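Local coordinates for protein C alpha-dehydrogenase (Sphingobium sp. SYK-6, PDB 4YAC) that is an NAD-dependent short-chain dehydrogenase that probably oxidises the C-alpha alcohol of lignin-derived beta-aryl ethers, at residues A[17-22]-A[89-94]; A[25-30]-A[49-54]; A[33-38]-A[57-62]; A[73-78]-A[124-129]. One frame throughout, in Å; residues are numbered along the deposited sequence.

Contact 1: A[17-22]-A[89-94]; sequences GVALGQ and CNTAGV. With NAI (1,4-dihydronicotinamide adenine dinucleotide), chain B.
Thr91, just past the end of strand 87-90, meets helix 17-28 with both branches of its side chain, and the two branches do different work. The hydroxyl reaches tip to tip toward the amide of Gln22: Thr91 OG1 donates to Gln22 OE1 over 2.6 Å, with a C=O...donor angle of 122° and the donor only 16° from the carbonyl plane. OG1 is also hydrogen-bonded to Thr142 OG1, so this buried hydroxyl is held from two directions, and Gln22 NE2 makes a weak bond to the same Thr142. With chi1 of Thr91 at -59°, OG1 is anti to the carbonyl carbon; the apolar methyl CG2 lies anti to the backbone N and rests 3.6 Å from CB of Ala19. CG1 of Val18 approaches the same methyl at 3.8 Å, the two side chains crossing at about a right angle. At the start of the helix the backbone turns to the cofactor, Val18 N donating to O5D of NADH at 2.9 Å. Gly17 lies close by: its CA stands 3.4 Å from that O5D, and a side chain there would collide with the oxygen. From strand 8-12, Thr12 OG1 bonds the backbone N of both Thr91 and Ala92. The glycine-rich TGxxxG turn that binds the cofactor, packed against an Asn-Thr-Ala-Gly sequence at the end of the fourth strand (a variant of the NNAG motif), is characteristic of short-chain dehydrogenases.

Contact 2: A[25-30]-A[49-54]; sequences VLAEEA and GYFSQK
Glu28 stretches out from helix 17-28 and meets the phenol of Tyr50 tip to tip, its carboxylate at the edge of the ring. Tyr50 OH donates to Glu28 OE2 at 2.6 Å, arriving on the syn side and 19° out of the carboxylate plane, while carboxylate and ring are turned 58° against each other. The extended chain of the glutamate, with CD anti to CA (chi2 -177°), spans the gap between the helices. Its other oxygen, Glu28 OE1, lies 3.7 Å from CD of Lys54, whose aliphatic part crosses it obliquely. Lys54 NZ stands 4.5 Å from Glu28 OE1, too far for a salt bridge, although the opposite charges are likely to attract. An alanine in place of Glu28 would probably leave the Tyr50 hydroxyl without its acceptor and Lys54 without this nearby negative charge. Beside these polar groups the contact is apolar: Phe51 brings CE1 to within 4.1 Å of CB of Ala27. Tyr50 CD2 lies over the rim of one face of the Phe51 ring, 3.7 Å above its plane, and Lys24 makes a cation-pi contact with Tyr50. A type I turn from Phe51 to Lys54 carries the chain off helix 41-51. Val56 packs against Ala27, Glu28 and Phe51, and Val58 of strand 57-62 lies beneath Ala27 and Phe51, so helices 17-28 and 41-51 sit side by side over strands 33-38 and 57-62.

Contact 3: A[33-38]-A[57-62]; sequences KVVIAD and AVHPVR. With NAI (1,4-dihydronicotinamide adenine dinucleotide), chain B.
Val35, Ala37 and Val61 form a small apolar cluster on one face of a parallel strand pair. CG1 of Val61 sits between its own backbone N and carbonyl carbon (chi1 58°), where it meets both CG1 of Val35 and CB of Ala37 at 3.7 Å. On the other face, CG1 of Ile36 lies 4.1 Å from CG1 of Val58 and 4.2 Å from CB of Pro60. Between these layers the strands run 21° apart, and N-H groups alternate from strand to strand: Val34 and Ile36 donate to the carbonyls of Ala57 and His59, and His59 and Val61 donate back. Asp38 N closes the ladder on Val61 O. Farther out, His59 turns its NE2 to Glu77, and CG of Arg62 covers Asp38 O at 3.4 Å while its guanidinium reaches Ile39 O. The polar edge ends at the cofactor. Asp38 accepts from both adenosine ribose hydroxyls, O2B to OD1 at 2.8 Å and O3B to OD2 at 2.6 Å. Gly15 N and Arg40 N also bond the carboxylate, OD2 and OD1 respectively, and fix its rotation. An alanine in place of Asp38 would probably leave the two ribose hydroxyls and both backbone amides without these acceptors. An acidic residue closing the second strand of a Rossmann beta-alpha-beta unit is the familiar mark of NAD-preferring dehydrogenases, where it would disfavour a 2'-phosphate.

Contact 4: A[73-78]-A[124-129]; sequences AAVDEA and MTVMPR
Two helices lying on the same face of the Rossmann sheet are joined where Val75 and Asp76 of helix 68-81 touch Thr125, Val126 and Arg129 of helix 105-133. The axes of the two short segments approach to 10.4 Å at 45°. Val75 lies between them. Its CG2 packs 3.7 Å from CG2 of Thr125 and 3.8 Å from CG2 of Val126, while CG1, anti to the backbone N (chi1 173°), lies over one face of the Arg129 guanidinium, 3.4 Å from NH1 and offset toward the rim. The same guanidinium is gripped at its edge by Asp76. NH1 and NH2 both donate to the single oxygen OD1, at 2.8 Å and 3.1 Å, with that oxygen nearly in the guanidinium plane; the carboxylate is turned 51° from it. Glu79 adds a second salt bridge to NH1, so two acids probably share the positive charge. Pro128 kinks the helix: it has no N-H, and Arg129 N makes only a weak bond, to Val126 O; the Thr125 carbonyl receives a weak bond from Arg129 NE instead. The far side of helix 105-133 belongs to the dimer, Met124 packing on Trp108 and Pro128 on Glu101 of the second subunit. An apolar seam closed by a salt bridge thus joins the helix before strand 87-90 to the helix after it, the latter serving subunit association as in many short-chain dehydrogenases.

How the contacts relate
The four contacts sample one Rossmann domain. Contact 3 forms one end of the parallel sheet within the chain, strands 33-38 and 57-62. Contact 2 covers one face of it, its centre about 11 Å from that of contact 3, and contact 4 lies over the opposite face, about 13 Å from contact 3. Contact 1 shares helix 17-28 with contact 2 and sits deeper, toward the middle of the sheet. Along the chain, contact 1 encloses contacts 2 and 3, whose segments alternate, and its own segments alternate with those of contact 4. Contacts 1 and 3, about 12 Å apart between centres, both touch NADH, whereas contacts 2 and 4 are helix packing, with the side chains of Phe51 and Val75 each about 12 Å from NADH.

Contact 1: A[17-22]-A[89-94]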
loop_
_atom_site.group_PDB
_atom_site.type_symbol
_atom_site.label_atom_id
_atom_site.label_comp_id
_atom_site.label_asym_id
_atom_site.label_seq_id
_atom_site.Cartn_x
_atom_site.Cartn_y
_atom_site.Cartn_z
ATOM N N GLY A 17 22.160 10.244 -2.833
ATOM C CA GLY A 17 21.695 8.897 -3.122
ATOM C C GLY A 17 21.006 8.706 -4.459
ATOM O O GLY A 17 21.421 9.269 -5.474
ATOM N N VAL A 18 19.949 7.896 -4.451
ATOM C CA VAL A 18 19.215 7.551 -5.670
ATOM C C VAL A 18 18.713 8.786 -6.403
ATOM O O VAL A 18 18.838 8.881 -7.624
ATOM C CB VAL A 18 18.014 6.627 -5.350
ATOM C CG1 VAL A 18 17.093 6.472 -6.559
ATOM C CG2 VAL A 18 18.508 5.268 -4.905
ATOM N N ALA A 19 18.143 9.729 -5.661
ATOM C CA ALA A 19 17.558 10.914 -6.285
ATOM C C ALA A 19 18.624 11.784 -6.950
ATOM O O ALA A 19 18.397 12.332 -8.025
ATOM C CB ALA A 19 16.790 11.718 -5.267
ATOM N N LEU A 20 19.779 11.919 -6.307
ATOM C CA LEU A 20 20.884 12.667 -6.901
ATOM C C LEU A 20 21.316 12.000 -8.202
ATOM O O LEU A 20 21.631 12.675 -9.181
ATOM C CB LEU A 20 22.061 12.766 -5.932
ATOM C CG LEU A 20 23.350 13.390 -6.474
ATOM C CD1 LEU A 20 23.091 14.773 -7.042
ATOM C CD2 LEU A 20 24.400 13.457 -5.380
ATOM N N GLY A 21 21.319 10.672 -8.214
ATOM C CA GLY A 21 21.621 9.919 -9.417
ATOM C C GLY A 21 20.643 10.244 -10.529
ATOM O O GLY A 21 21.028 10.378 -11.690
ATOM N N GLN A 22 19.371 10.378 -10.172
ATOM C CA GLN A 22 18.352 10.756 -11.143
ATOM C C GLN A 22 18.612 12.171 -11.652
ATOM O O GLN A 22 18.585 12.418 -12.855
ATOM C CB GLN A 22 16.955 10.640 -10.524
ATOM C CG GLN A 22 16.567 9.194 -10.229
ATOM C CD GLN A 22 15.249 9.052 -9.487
ATOM O OE1 GLN A 22 14.615 10.040 -9.117
ATOM N NE2 GLN A 22 14.839 7.810 -9.251
ATOM N N CYS A 89 9.734 13.865 -10.031
ATOM C CA CYS A 89 10.354 12.643 -9.533
ATOM C C CYS A 89 10.208 12.604 -8.021
ATOM O O CYS A 89 10.956 13.266 -7.300
ATOM C CB CYS A 89 11.833 12.561 -9.931
ATOM S SG CYS A 89 12.135 12.536 -11.708
ATOM N N ASN A 90 9.224 11.844 -7.551
ATOM C CA ASN A 90 9.007 11.658 -6.122
ATOM C C ASN A 90 9.902 10.536 -5.614
ATOM O O ASN A 90 9.500 9.374 -5.607
ATOM C CB ASN A 90 7.540 11.333 -5.832
ATOM C CG ASN A 90 6.581 12.350 -6.417
ATOM O OD1 ASN A 90 6.351 13.411 -5.840
ATOM N ND2 ASN A 90 5.997 12.017 -7.560
ATOM N N THR A 91 11.114 10.883 -5.185
ATOM C CA THR A 91 12.137 9.878 -4.917
ATOM C C THR A 91 12.658 9.914 -3.482
ATOM O O THR A 91 13.167 8.908 -2.988
ATOM C CB THR A 91 13.298 10.046 -5.920
ATOM O OG1 THR A 91 12.775 9.895 -7.244
ATOM C CG2 THR A 91 14.399 9.012 -5.706
ATOM N N ALA A 92 12.513 11.048 -2.805
ATOM C CA ALA A 92 12.924 11.136 -1.405
ATOM C C ALA A 92 12.258 10.036 -0.597
ATOM O O ALA A 92 11.099 9.701 -0.819
ATOM C CB ALA A 92 12.580 12.496 -0.826
ATOM N N GLY A 93 13.008 9.457 0.327
ATOM C CA GLY A 93 12.461 8.449 1.211
ATOM C C GLY A 93 13.391 8.207 2.373
ATOM O O GLY A 93 14.590 8.468 2.278
ATOM N N VAL A 94 12.833 7.709 3.472
ATOM C CA VAL A 94 13.615 7.355 4.649
ATOM C C VAL A 94 13.271 5.946 5.100
ATOM O O VAL A 94 12.268 5.376 4.667
ATOM C CB VAL A 94 13.365 8.330 5.814
ATOM C CG1 VAL A 94 13.737 9.746 5.407
ATOM C CG2 VAL A 94 11.907 8.270 6.266
HETATM P PA NAI B . 19.844 9.076 0.999
HETATM O O1A NAI B . 20.066 9.327 2.470
HETATM O O2A NAI B . 21.205 8.875 0.308
HETATM O O5B NAI B . 19.099 10.303 0.355
HETATM C C5B NAI B . 17.879 10.715 0.881
HETATM C C4B NAI B . 17.708 12.157 0.652
HETATM O O4B NAI B . 16.307 12.499 0.921
HETATM C C3B NAI B . 18.538 12.943 1.556
HETATM O O3B NAI B . 19.229 13.965 0.850
HETATM C C2B NAI B . 17.629 13.502 2.525
HETATM O O2B NAI B . 18.118 14.751 3.052
HETATM C C1B NAI B . 16.392 13.671 1.793
HETATM N N9A NAI B . 15.236 13.786 2.640
HETATM C C8A NAI B . 14.891 13.029 3.719
HETATM N N7A NAI B . 13.737 13.470 4.247
HETATM C C5A NAI B . 13.294 14.538 3.513
HETATM C C6A NAI B . 12.201 15.398 3.550
HETATM N N6A NAI B . 11.184 15.282 4.548
HETATM N N1A NAI B . 12.090 16.386 2.619
HETATM C C2A NAI B . 13.017 16.556 1.658
HETATM N N3A NAI B . 14.085 15.743 1.583
HETATM C C4A NAI B . 14.252 14.742 2.485
HETATM O O3 NAI B . 18.951 7.829 0.801
HETATM P PN NAI B . 19.039 6.918 -0.516
HETATM O O1N NAI B . 20.409 6.263 -0.586
HETATM O O2N NAI B . 17.901 5.791 -0.450
HETATM O O5D NAI B . 18.819 7.790 -1.778
#

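Contact 2: A[25-30]-A[49-54]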
loop_
_atom_site.group_PDB
_atom_site.type_symbol
_atom_site.label_atom_id
_atom_site.label_comp_id
_atom_site.label_asym_id
_atom_site.label_seq_id
_atom_site.Cartn_x
_atom_site.Cartn_y
_atom_site.Cartn_z
ATOM N N VAL A 25 21.641 12.405 -14.191
ATOM C CA VAL A 25 21.324 11.871 -15.511
ATOM C C VAL A 25 20.378 12.798 -16.263
ATOM O O VAL A 25 20.540 13.013 -17.464
ATOM C CB VAL A 25 20.698 10.461 -15.408
ATOM C CG1 VAL A 25 20.187 9.978 -16.764
ATOM C CG2 VAL A 25 21.713 9.471 -14.850
ATOM N N LEU A 26 19.393 13.353 -15.564
ATOM C CA LEU A 26 18.428 14.231 -16.215
ATOM C C LEU A 26 19.076 15.558 -16.623
ATOM O O LEU A 26 18.803 16.081 -17.706
ATOM C CB LEU A 26 17.226 14.477 -15.294
ATOM C CG LEU A 26 16.387 13.230 -14.988
ATOM C CD1 LEU A 26 15.366 13.519 -13.894
ATOM C CD2 LEU A 26 15.693 12.713 -16.239
ATOM N N ALA A 27 19.947 16.087 -15.771
ATOM C CA ALA A 27 20.598 17.372 -16.033
ATOM C C ALA A 27 21.690 17.266 -17.093
ATOM O O ALA A 27 21.856 18.165 -17.926
ATOM C CB ALA A 27 21.183 17.931 -14.743
ATOM N N GLU A 28 22.437 16.168 -17.064
ATOM C CA GLU A 28 23.613 16.023 -17.916
ATOM C C GLU A 28 23.271 15.388 -19.258
ATOM O O GLU A 28 23.426 16.020 -20.301
ATOM C CB GLU A 28 24.681 15.199 -17.200
ATOM C CG GLU A 28 25.240 15.888 -15.967
ATOM C CD GLU A 28 26.358 15.103 -15.310
ATOM O OE1 GLU A 28 27.434 14.965 -15.931
ATOM O OE2 GLU A 28 26.160 14.623 -14.171
ATOM N N GLU A 29 22.803 14.145 -19.234
ATOM C CA GLU A 29 22.502 13.432 -20.473
ATOM C C GLU A 29 21.264 13.991 -21.165
ATOM O O GLU A 29 21.317 14.386 -22.329
ATOM C CB GLU A 29 22.300 11.941 -20.205
ATOM C CG GLU A 29 23.480 11.264 -19.539
ATOM C CD GLU A 29 23.232 9.794 -19.284
ATOM O OE1 GLU A 29 22.410 9.192 -20.007
ATOM O OE2 GLU A 29 23.856 9.244 -18.355
ATOM N N ALA A 30 20.146 14.009 -20.445
ATOM C CA ALA A 30 18.875 14.442 -21.015
ATOM C C ALA A 30 18.813 15.952 -21.218
ATOM O O ALA A 30 17.928 16.449 -21.914
ATOM C CB ALA A 30 17.727 13.994 -20.130
ATOM N N GLY A 49 28.138 21.480 -5.658
ATOM C CA GLY A 49 29.580 21.450 -5.824
ATOM C C GLY A 49 29.937 20.639 -7.056
ATOM O O GLY A 49 30.834 21.001 -7.828
ATOM N N TYR A 50 29.218 19.534 -7.238
ATOM C CA TYR A 50 29.369 18.687 -8.416
ATOM C C TYR A 50 28.865 19.397 -9.674
ATOM O O TYR A 50 29.593 19.535 -10.667
ATOM C CB TYR A 50 28.613 17.367 -8.212
ATOM C CG TYR A 50 28.538 16.494 -9.446
ATOM C CD1 TYR A 50 29.558 15.606 -9.754
ATOM C CD2 TYR A 50 27.443 16.554 -10.299
ATOM C CE1 TYR A 50 29.495 14.808 -10.878
ATOM C CE2 TYR A 50 27.371 15.760 -11.422
ATOM C CZ TYR A 50 28.399 14.888 -11.707
ATOM O OH TYR A 50 28.329 14.090 -12.823
ATOM N N PHE A 51 27.621 19.858 -9.625
ATOM C CA PHE A 51 26.986 20.430 -10.807
ATOM C C PHE A 51 27.667 21.715 -11.264
ATOM O O PHE A 51 27.548 22.093 -12.425
ATOM C CB PHE A 51 25.502 20.692 -10.546
ATOM C CG PHE A 51 24.664 19.446 -10.529
ATOM C CD1 PHE A 51 24.613 18.615 -11.635
ATOM C CD2 PHE A 51 23.926 19.105 -9.407
ATOM C CE1 PHE A 51 23.850 17.469 -11.627
ATOM C CE2 PHE A 51 23.156 17.954 -9.387
ATOM C CZ PHE A 51 23.117 17.135 -10.499
ATOM N N SER A 52 28.387 22.382 -10.365
ATOM C CA SER A 52 29.101 23.606 -10.735
ATOM C C SER A 52 30.288 23.314 -11.652
ATOM O O SER A 52 30.923 24.237 -12.167
ATOM C CB SER A 52 29.599 24.347 -9.494
ATOM O OG SER A 52 30.711 23.681 -8.920
ATOM N N GLN A 53 30.591 22.030 -11.834
ATOM C CA GLN A 53 31.682 21.594 -12.700
ATOM C C GLN A 53 31.166 20.879 -13.953
ATOM O O GLN A 53 31.927 20.197 -14.642
ATOM C CB GLN A 53 32.626 20.675 -11.927
ATOM C CG GLN A 53 33.182 21.301 -10.659
ATOM C CD GLN A 53 33.993 22.553 -10.928
ATOM O OE1 GLN A 53 34.739 22.619 -11.900
ATOM N NE2 GLN A 53 33.845 23.556 -10.072
ATOM N N LYS A 54 29.877 21.053 -14.241
ATOM C CA LYS A 54 29.233 20.431 -15.397
ATOM C C LYS A 54 28.428 21.459 -16.188
ATOM O O LYS A 54 27.987 22.468 -15.639
ATOM C CB LYS A 54 28.303 19.298 -14.957
ATOM C CG LYS A 54 28.973 18.200 -14.140
ATOM C CD LYS A 54 29.979 17.429 -14.976
ATOM C CE LYS A 54 30.519 16.214 -14.226
ATOM N NZ LYS A 54 31.757 15.683 -14.861
#

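Contact 3: A[33-38]-A[57-62]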
loop_
_atom_site.group_PDB
_atom_site.type_symbol
_atom_site.label_atom_id
_atom_site.label_comp_id
_atom_site.label_asym_id
_atom_site.label_seq_id
_atom_site.Cartn_x
_atom_site.Cartn_y
_atom_site.Cartn_z
ATOM N N LYS A 33 16.314 21.019 -17.458
ATOM C CA LYS A 33 16.506 21.982 -16.385
ATOM C C LYS A 33 15.992 21.324 -15.122
ATOM O O LYS A 33 14.805 21.018 -15.024
ATOM C CB LYS A 33 15.764 23.285 -16.664
ATOM C CG LYS A 33 16.177 23.961 -17.971
ATOM C CD LYS A 33 15.263 25.125 -18.302
ATOM C CE LYS A 33 15.652 25.780 -19.620
ATOM N NZ LYS A 33 14.735 26.900 -19.979
ATOM N N VAL A 34 16.884 21.085 -14.166
ATOM C CA VAL A 34 16.542 20.284 -12.999
ATOM C C VAL A 34 16.544 21.082 -11.706
ATOM O O VAL A 34 17.529 21.738 -11.371
ATOM C CB VAL A 34 17.515 19.107 -12.834
ATOM C CG1 VAL A 34 17.104 18.239 -11.634
ATOM C CG2 VAL A 34 17.561 18.273 -14.103
ATOM N N VAL A 35 15.431 21.007 -10.981
ATOM C CA VAL A 35 15.364 21.510 -9.617
ATOM C C VAL A 35 15.573 20.341 -8.671
ATOM O O VAL A 35 14.834 19.363 -8.739
ATOM C CB VAL A 35 14.012 22.187 -9.310
ATOM C CG1 VAL A 35 13.964 22.676 -7.863
ATOM C CG2 VAL A 35 13.763 23.344 -10.273
ATOM N N ILE A 36 16.581 20.425 -7.806
ATOM C CA ILE A 36 16.760 19.413 -6.771
ATOM C C ILE A 36 16.225 19.978 -5.470
ATOM O O ILE A 36 16.612 21.068 -5.048
ATOM C CB ILE A 36 18.235 18.960 -6.618
ATOM C CG1 ILE A 36 19.190 20.148 -6.431
ATOM C CG2 ILE A 36 18.645 18.152 -7.839
ATOM C CD1 ILE A 36 20.622 19.733 -6.131
ATOM N N ALA A 37 15.302 19.236 -4.865
ATOM C CA ALA A 37 14.626 19.650 -3.646
ATOM C C ALA A 37 14.993 18.700 -2.522
ATOM O O ALA A 37 14.788 17.498 -2.634
ATOM C CB ALA A 37 13.126 19.675 -3.850
ATOM N N ASP A 38 15.539 19.246 -1.444
ATOM C CA ASP A 38 16.062 18.433 -0.353
ATOM C C ASP A 38 15.926 19.169 0.970
ATOM O O ASP A 38 16.018 20.389 1.014
ATOM C CB ASP A 38 17.526 18.087 -0.617
ATOM C CG ASP A 38 17.964 16.830 0.094
ATOM O OD1 ASP A 38 18.226 16.891 1.315
ATOM O OD2 ASP A 38 18.053 15.784 -0.577
ATOM N N ALA A 57 21.930 23.041 -16.157
ATOM C CA ALA A 57 21.066 24.005 -15.505
ATOM C C ALA A 57 20.423 23.302 -14.321
ATOM O O ALA A 57 19.477 22.537 -14.495
ATOM C CB ALA A 57 20.009 24.530 -16.455
ATOM N N VAL A 58 20.959 23.554 -13.131
ATOM C CA VAL A 58 20.427 22.973 -11.907
ATOM C C VAL A 58 20.187 24.056 -10.862
ATOM O O VAL A 58 21.051 24.905 -10.619
ATOM C CB VAL A 58 21.372 21.898 -11.322
ATOM C CG1 VAL A 58 20.826 21.331 -10.010
ATOM C CG2 VAL A 58 21.583 20.779 -12.328
ATOM N N HIS A 59 19.006 24.011 -10.254
ATOM C CA HIS A 59 18.612 24.959 -9.226
ATOM C C HIS A 59 18.264 24.217 -7.935
ATOM O O HIS A 59 17.357 23.395 -7.934
ATOM C CB HIS A 59 17.409 25.787 -9.671
ATOM C CG HIS A 59 16.938 26.748 -8.627
ATOM N ND1 HIS A 59 17.615 27.911 -8.331
ATOM C CD2 HIS A 59 15.881 26.700 -7.781
ATOM C CE1 HIS A 59 16.983 28.550 -7.361
ATOM N NE2 HIS A 59 15.927 27.837 -7.012
ATOM N N PRO A 60 18.979 24.507 -6.837
ATOM C CA PRO A 60 18.668 23.879 -5.549
ATOM C C PRO A 60 17.569 24.621 -4.796
ATOM O O PRO A 60 17.484 25.846 -4.891
ATOM C CB PRO A 60 19.992 23.974 -4.799
ATOM C CG PRO A 60 20.569 25.256 -5.280
ATOM C CD PRO A 60 20.156 25.391 -6.733
ATOM N N VAL A 61 16.737 23.884 -4.067
ATOM C CA VAL A 61 15.786 24.497 -3.153
ATOM C C VAL A 61 15.693 23.647 -1.900
ATOM O O VAL A 61 15.460 22.440 -1.978
ATOM C CB VAL A 61 14.387 24.662 -3.788
ATOM C CG1 VAL A 61 13.818 23.322 -4.259
ATOM C CG2 VAL A 61 13.434 25.344 -2.812
ATOM N N ARG A 62 15.891 24.262 -0.739
ATOM C CA ARG A 62 15.770 23.513 0.504
ATOM C C ARG A 62 14.300 23.395 0.877
ATOM O O ARG A 62 13.614 24.400 1.069
ATOM C CB ARG A 62 16.552 24.162 1.643
ATOM C CG ARG A 62 16.806 23.195 2.788
ATOM C CD ARG A 62 17.109 23.912 4.089
ATOM N NE ARG A 62 15.918 24.526 4.666
ATOM C CZ ARG A 62 14.955 23.854 5.289
ATOM N NH1 ARG A 62 15.029 22.534 5.413
ATOM N NH2 ARG A 62 13.908 24.501 5.785
HETATM P PA NAI B . 19.844 9.076 0.999
HETATM O O1A NAI B . 20.066 9.327 2.470
HETATM O O2A NAI B . 21.205 8.875 0.308
HETATM O O5B NAI B . 19.099 10.303 0.355
HETATM C C5B NAI B . 17.879 10.715 0.881
HETATM C C4B NAI B . 17.708 12.157 0.652
HETATM O O4B NAI B . 16.307 12.499 0.921
HETATM C C3B NAI B . 18.538 12.943 1.556
HETATM O O3B NAI B . 19.229 13.965 0.850
HETATM C C2B NAI B . 17.629 13.502 2.525
HETATM O O2B NAI B . 18.118 14.751 3.052
HETATM C C1B NAI B . 16.392 13.671 1.793
HETATM N N9A NAI B . 15.236 13.786 2.640
HETATM C C8A NAI B . 14.891 13.029 3.719
HETATM N N7A NAI B . 13.737 13.470 4.247
HETATM C C5A NAI B . 13.294 14.538 3.513
HETATM C C6A NAI B . 12.201 15.398 3.550
HETATM N N6A NAI B . 11.184 15.282 4.548
HETATM N N1A NAI B . 12.090 16.386 2.619
HETATM C C2A NAI B . 13.017 16.556 1.658
HETATM N N3A NAI B . 14.085 15.743 1.583
HETATM C C4A NAI B . 14.252 14.742 2.485
HETATM O O3 NAI B . 18.951 7.829 0.801
HETATM P PN NAI B . 19.039 6.918 -0.516
HETATM O O1N NAI B . 20.409 6.263 -0.586
HETATM O O2N NAI B . 17.901 5.791 -0.450
HETATM O O5D NAI B . 18.819 7.790 -1.778
#

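Contact 4: A[73-78]-A[124-129]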
loop_
_atom_site.group_PDB
_atom_site.type_symbol
_atom_site.label_atom_id
_atom_site.label_comp_id
_atom_site.label_asym_id
_atom_site.label_seq_id
_atom_site.Cartn_x
_atom_site.Cartn_y
_atom_site.Cartn_z
ATOM N N ALA A 73 5.389 26.651 -2.392
ATOM C CA ALA A 73 6.317 27.759 -2.597
ATOM C C ALA A 73 7.518 27.309 -3.422
ATOM O O ALA A 73 8.007 28.053 -4.274
ATOM C CB ALA A 73 6.772 28.323 -1.260
ATOM N N ALA A 74 7.984 26.088 -3.170
ATOM C CA ALA A 74 9.148 25.552 -3.865
ATOM C C ALA A 74 8.846 25.306 -5.337
ATOM O O ALA A 74 9.700 25.517 -6.197
ATOM C CB ALA A 74 9.618 24.266 -3.206
ATOM N N VAL A 75 7.632 24.859 -5.631
ATOM C CA VAL A 75 7.238 24.644 -7.014
ATOM C C VAL A 75 7.031 25.991 -7.709
ATOM O O VAL A 75 7.377 26.142 -8.880
ATOM C CB VAL A 75 5.970 23.775 -7.114
ATOM C CG1 VAL A 75 5.472 23.702 -8.543
ATOM C CG2 VAL A 75 6.264 22.375 -6.604
ATOM N N ASP A 76 6.479 26.971 -6.997
ATOM C CA ASP A 76 6.403 28.335 -7.528
ATOM C C ASP A 76 7.785 28.809 -7.949
ATOM O O ASP A 76 7.967 29.360 -9.036
ATOM C CB ASP A 76 5.850 29.305 -6.489
ATOM C CG ASP A 76 4.351 29.218 -6.328
ATOM O OD1 ASP A 76 3.703 28.344 -6.947
ATOM O OD2 ASP A 76 3.825 30.044 -5.561
ATOM N N GLU A 77 8.750 28.600 -7.057
ATOM C CA GLU A 77 10.134 28.987 -7.291
ATOM C C GLU A 77 10.681 28.312 -8.546
ATOM O O GLU A 77 11.346 28.951 -9.367
ATOM C CB GLU A 77 10.991 28.637 -6.072
ATOM C CG GLU A 77 12.423 29.137 -6.155
ATOM C CD GLU A 77 13.221 28.839 -4.898
ATOM O OE1 GLU A 77 12.732 29.141 -3.789
ATOM O OE2 GLU A 77 14.338 28.299 -5.020
ATOM N N ALA A 78 10.382 27.027 -8.699
ATOM C CA ALA A 78 10.783 26.286 -9.888
ATOM C C ALA A 78 10.241 26.951 -11.151
ATOM O O ALA A 78 10.944 27.062 -12.154
ATOM C CB ALA A 78 10.300 24.849 -9.801
ATOM N N MET A 124 -0.046 16.260 -5.435
ATOM C CA MET A 124 -1.178 17.177 -5.365
ATOM C C MET A 124 -0.774 18.626 -5.610
ATOM O O MET A 124 -1.618 19.453 -5.931
ATOM C CB MET A 124 -1.873 17.059 -4.008
ATOM C CG MET A 124 -2.478 15.685 -3.741
ATOM S SD MET A 124 -3.477 15.036 -5.096
ATOM C CE MET A 124 -4.645 16.370 -5.332
ATOM N N THR A 125 0.512 18.935 -5.464
ATOM C CA THR A 125 0.984 20.296 -5.715
ATOM C C THR A 125 1.220 20.506 -7.207
ATOM O O THR A 125 0.879 21.557 -7.753
ATOM C CB THR A 125 2.285 20.613 -4.940
ATOM O OG1 THR A 125 2.038 20.525 -3.532
ATOM C CG2 THR A 125 2.785 22.022 -5.253
ATOM N N VAL A 126 1.787 19.494 -7.861
ATOM C CA VAL A 126 2.242 19.632 -9.247
ATOM C C VAL A 126 1.239 19.133 -10.289
ATOM O O VAL A 126 1.044 19.774 -11.319
ATOM C CB VAL A 126 3.581 18.878 -9.445
ATOM C CG1 VAL A 126 3.987 18.817 -10.917
ATOM C CG2 VAL A 126 4.678 19.533 -8.618
ATOM N N MET A 127 0.609 17.992 -10.039
ATOM C CA MET A 127 -0.219 17.359 -11.061
ATOM C C MET A 127 -1.409 18.233 -11.495
ATOM O O MET A 127 -1.727 18.292 -12.685
ATOM C CB MET A 127 -0.688 15.988 -10.554
ATOM C CG MET A 127 -1.736 15.295 -11.393
ATOM S SD MET A 127 -3.383 15.543 -10.711
ATOM C CE MET A 127 -3.265 14.728 -9.112
ATOM N N PRO A 128 -2.058 18.936 -10.550
ATOM C CA PRO A 128 -3.118 19.858 -10.987
ATOM C C PRO A 128 -2.614 21.015 -11.859
ATOM O O PRO A 128 -3.366 21.525 -12.692
ATOM C CB PRO A 128 -3.690 20.381 -9.668
ATOM C CG PRO A 128 -3.421 19.286 -8.692
ATOM C CD PRO A 128 -2.080 18.741 -9.088
ATOM N N ARG A 129 -1.364 21.426 -11.669
ATOM C CA ARG A 129 -0.772 22.463 -12.505
ATOM C C ARG A 129 -0.509 21.924 -13.907
ATOM O O ARG A 129 -0.709 22.625 -14.900
ATOM C CB ARG A 129 0.525 22.984 -11.886
ATOM C CG ARG A 129 0.377 23.484 -10.460
ATOM C CD ARG A 129 1.674 24.102 -9.965
ATOM N NE ARG A 129 1.623 24.455 -8.549
ATOM C CZ ARG A 129 2.315 25.445 -7.991
ATOM N NH1 ARG A 129 3.115 26.210 -8.726
ATOM N NH2 ARG A 129 2.200 25.681 -6.693
#